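Local atomic coordinates of fibroblast growth factor 18 (Homo sapiens, PDB entry 4CJM), a protein that signals as a secreted, heparin-binding-family growth factor through fibroblast growth factor receptors, regulating cell proliferation, differentiation and migration and supporting normal bone development. Residues R4-Y9 against F125-P130. Residues are numbered along the deposited sequence; the frame is centred on the assembly and turned at random.
Sequences RLYQLY and FMKRYP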
loop_
_atom_site.group_PDB
_atom_site.type_symbol
_atom_site.label_atom_id
_atom_site.label_comp_id
_atom_site.label_asym_id
_atom_site.label_seq_id
_atom_site.Cartn_x
_atom_site.Cartn_y
_atom_site.Cartn_z
ATOM N N ARG A 4 -12.824 -4.284 3.741
ATOM C CA ARG A 4 -12.728 -3.291 4.810
ATOM C C ARG A 4 -12.306 -1.921 4.276
ATOM O O ARG A 4 -11.595 -1.818 3.266
ATOM C CB ARG A 4 -11.709 -3.722 5.875
ATOM C CG ARG A 4 -11.999 -4.957 6.714
ATOM C CD ARG A 4 -10.770 -5.425 7.509
ATOM N NE ARG A 4 -10.876 -6.759 8.134
ATOM C CZ ARG A 4 -10.755 -7.953 7.528
ATOM N NH1 ARG A 4 -10.550 -8.071 6.217
ATOM N NH2 ARG A 4 -10.859 -9.065 8.258
ATOM N N LEU A 5 -12.719 -0.865 4.976
ATOM C CA LEU A 5 -12.359 0.506 4.617
ATOM C C LEU A 5 -11.419 1.079 5.668
ATOM O O LEU A 5 -11.730 1.033 6.841
ATOM C CB LEU A 5 -13.620 1.367 4.535
ATOM C CG LEU A 5 -13.443 2.875 4.296
ATOM C CD1 LEU A 5 -12.887 3.139 2.907
ATOM C CD2 LEU A 5 -14.751 3.629 4.499
ATOM N N TYR A 6 -10.271 1.610 5.257
ATOM C CA TYR A 6 -9.399 2.318 6.190
ATOM C C TYR A 6 -8.277 3.092 5.511
ATOM O O TYR A 6 -8.216 3.156 4.287
ATOM C CB TYR A 6 -8.834 1.360 7.262
ATOM C CG TYR A 6 -8.091 0.136 6.753
ATOM C CD1 TYR A 6 -6.812 0.249 6.222
ATOM C CD2 TYR A 6 -8.648 -1.139 6.873
ATOM C CE1 TYR A 6 -6.118 -0.867 5.789
ATOM C CE2 TYR A 6 -7.973 -2.255 6.439
ATOM C CZ TYR A 6 -6.703 -2.120 5.899
ATOM O OH TYR A 6 -6.040 -3.239 5.438
ATOM N N GLN A 7 -7.414 3.698 6.329
ATOM C CA GLN A 7 -6.251 4.447 5.875
ATOM C C GLN A 7 -4.968 3.781 6.330
ATOM O O GLN A 7 -4.953 3.108 7.361
ATOM C CB GLN A 7 -6.290 5.847 6.462
ATOM C CG GLN A 7 -7.538 6.617 6.104
ATOM C CD GLN A 7 -7.607 7.950 6.802
ATOM O OE1 GLN A 7 -7.576 8.992 6.155
ATOM N NE2 GLN A 7 -7.729 7.928 8.119
ATOM N N LEU A 8 -3.898 3.969 5.554
ATOM C CA LEU A 8 -2.594 3.431 5.896
ATOM C C LEU A 8 -1.611 4.562 6.192
ATOM O O LEU A 8 -1.251 5.333 5.301
ATOM C CB LEU A 8 -2.068 2.554 4.778
ATOM C CG LEU A 8 -2.685 1.145 4.731
ATOM C CD1 LEU A 8 -2.355 0.442 3.415
ATOM C CD2 LEU A 8 -2.237 0.294 5.901
ATOM N N TYR A 9 -1.215 4.664 7.466
ATOM C CA TYR A 9 -0.288 5.680 7.942
ATOM C C TYR A 9 1.129 5.178 7.723
ATOM O O TYR A 9 1.468 4.078 8.168
ATOM C CB TYR A 9 -0.529 5.930 9.430
ATOM C CG TYR A 9 0.497 6.807 10.129
ATOM C CD1 TYR A 9 1.683 6.268 10.630
ATOM C CD2 TYR A 9 0.265 8.167 10.330
ATOM C CE1 TYR A 9 2.618 7.066 11.282
ATOM C CE2 TYR A 9 1.192 8.962 10.981
ATOM C CZ TYR A 9 2.365 8.405 11.451
ATOM O OH TYR A 9 3.283 9.172 12.102
ATOM N N PHE A 125 3.689 0.441 8.219
ATOM C CA PHE A 125 2.442 1.157 8.230
ATOM C C PHE A 125 1.611 0.831 9.467
ATOM O O PHE A 125 1.704 -0.260 10.018
ATOM C CB PHE A 125 1.649 0.825 6.955
ATOM C CG PHE A 125 2.359 1.212 5.690
ATOM C CD1 PHE A 125 2.256 2.504 5.193
ATOM C CD2 PHE A 125 3.180 0.299 5.030
ATOM C CE1 PHE A 125 2.939 2.866 4.046
ATOM C CE2 PHE A 125 3.871 0.656 3.888
ATOM C CZ PHE A 125 3.741 1.934 3.382
ATOM N N MET A 126 0.788 1.792 9.871
ATOM C CA MET A 126 -0.308 1.555 10.816
ATOM C C MET A 126 -1.644 1.711 10.083
ATOM O O MET A 126 -1.798 2.586 9.247
ATOM C CB MET A 126 -0.265 2.557 11.966
ATOM C CG MET A 126 0.993 2.510 12.816
ATOM S SD MET A 126 1.258 0.915 13.586
ATOM C CE MET A 126 -0.099 0.815 14.734
ATOM N N LYS A 127 -2.599 0.857 10.417
ATOM C CA LYS A 127 -3.950 0.986 9.898
ATOM C C LYS A 127 -4.755 1.997 10.684
ATOM O O LYS A 127 -4.601 2.097 11.888
ATOM C CB LYS A 127 -4.650 -0.357 9.958
ATOM C CG LYS A 127 -3.994 -1.388 9.068
ATOM C CD LYS A 127 -4.778 -2.671 9.175
ATOM C CE LYS A 127 -4.217 -3.758 8.293
ATOM N NZ LYS A 127 -4.780 -5.049 8.745
ATOM N N ARG A 128 -5.653 2.709 10.010
ATOM C CA ARG A 128 -6.414 3.788 10.647
ATOM C C ARG A 128 -7.869 3.924 10.215
ATOM O O ARG A 128 -8.149 4.047 9.047
ATOM C CB ARG A 128 -5.738 5.087 10.288
ATOM C CG ARG A 128 -4.368 5.286 10.907
ATOM C CD ARG A 128 -4.523 5.679 12.353
ATOM N NE ARG A 128 -3.287 6.183 12.966
ATOM C CZ ARG A 128 -2.447 5.487 13.732
ATOM N NH1 ARG A 128 -2.651 4.197 13.988
ATOM N NH2 ARG A 128 -1.374 6.090 14.235
ATOM N N TYR A 129 -8.803 4.003 11.155
ATOM C CA TYR A 129 -10.233 3.999 10.806
ATOM C C TYR A 129 -10.803 5.409 10.940
ATOM O O TYR A 129 -11.165 5.829 12.036
ATOM C CB TYR A 129 -10.970 2.961 11.661
ATOM C CG TYR A 129 -10.295 1.599 11.564
ATOM C CD1 TYR A 129 -9.108 1.327 12.273
ATOM C CD2 TYR A 129 -10.802 0.597 10.728
ATOM C CE1 TYR A 129 -8.468 0.099 12.170
ATOM C CE2 TYR A 129 -10.161 -0.638 10.619
ATOM C CZ TYR A 129 -8.998 -0.880 11.344
ATOM O OH TYR A 129 -8.358 -2.089 11.245
ATOM N N PRO A 130 -10.910 6.144 9.813
ATOM C CA PRO A 130 -11.085 7.613 9.811
ATOM C C PRO A 130 -12.210 8.125 10.708
ATOM O O PRO A 130 -12.045 9.156 11.362
ATOM C CB PRO A 130 -11.401 7.927 8.343
ATOM C CG PRO A 130 -11.986 6.666 7.816
ATOM C CD PRO A 130 -11.242 5.559 8.500
#
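Gln7 and Arg128 face each other as a hydrogen-bonded pair of an antiparallel ladder, and Tyr9 repeats the pattern with Met126. Gln7 N donates to Arg128 O at 2.8 Å with an N-H...O angle of 161°, whereas the return bond from Arg128 N to Gln7 O is more bent, at 133°. The second pair is closed by Tyr9 N to Met126 O at 2.8 Å and Met126 N to Tyr9 O at 2.9 Å. Leu8 and Lys127 form the non-hydrogen-bonded pair between them, where Leu8 CA also approaches Met126 O in a CA-H...O contact.

On the face bearing Leu8 and Lys127, the extended lysine chain runs obliquely past the Tyr6 ring. Its CD stands over one ring face, 4.2 Å from the Tyr6 centroid, a CH-pi contact, and Lys127 CE comes within 3.4 Å of Tyr6 OH. Tyr6 CG sits between its backbone N and carbonyl carbon (chi1 55°), which brings the ring beside this chain. Leu8 CD2 meets Lys127 CG at 4.0 Å and also touches Phe125 CB. On the Gln7 face, the Arg128 chain bends at its second torsion, leaving Arg128 CZ 5.3 Å from the centroid of the Tyr9 ring, a long separation and at most a weak cation-pi attraction. CB of the poorly ordered Pro130 lies near Gln7 NE2.

Further out, a salt bridge to Glu82 holds the lysine tip, while Gly31 and Gln36 both donate to Gln7 OE1, fixing the amide. This ladder joins the first and last strands of the FGF beta-trefoil, bringing together the two ends of the modelled chain. Strand 3-10 lies between strand 37-41 and strand 125-128, the latter an outermost strand of this sheet, while Leu8 and Phe125 pack on Ile17 of strand 16-19.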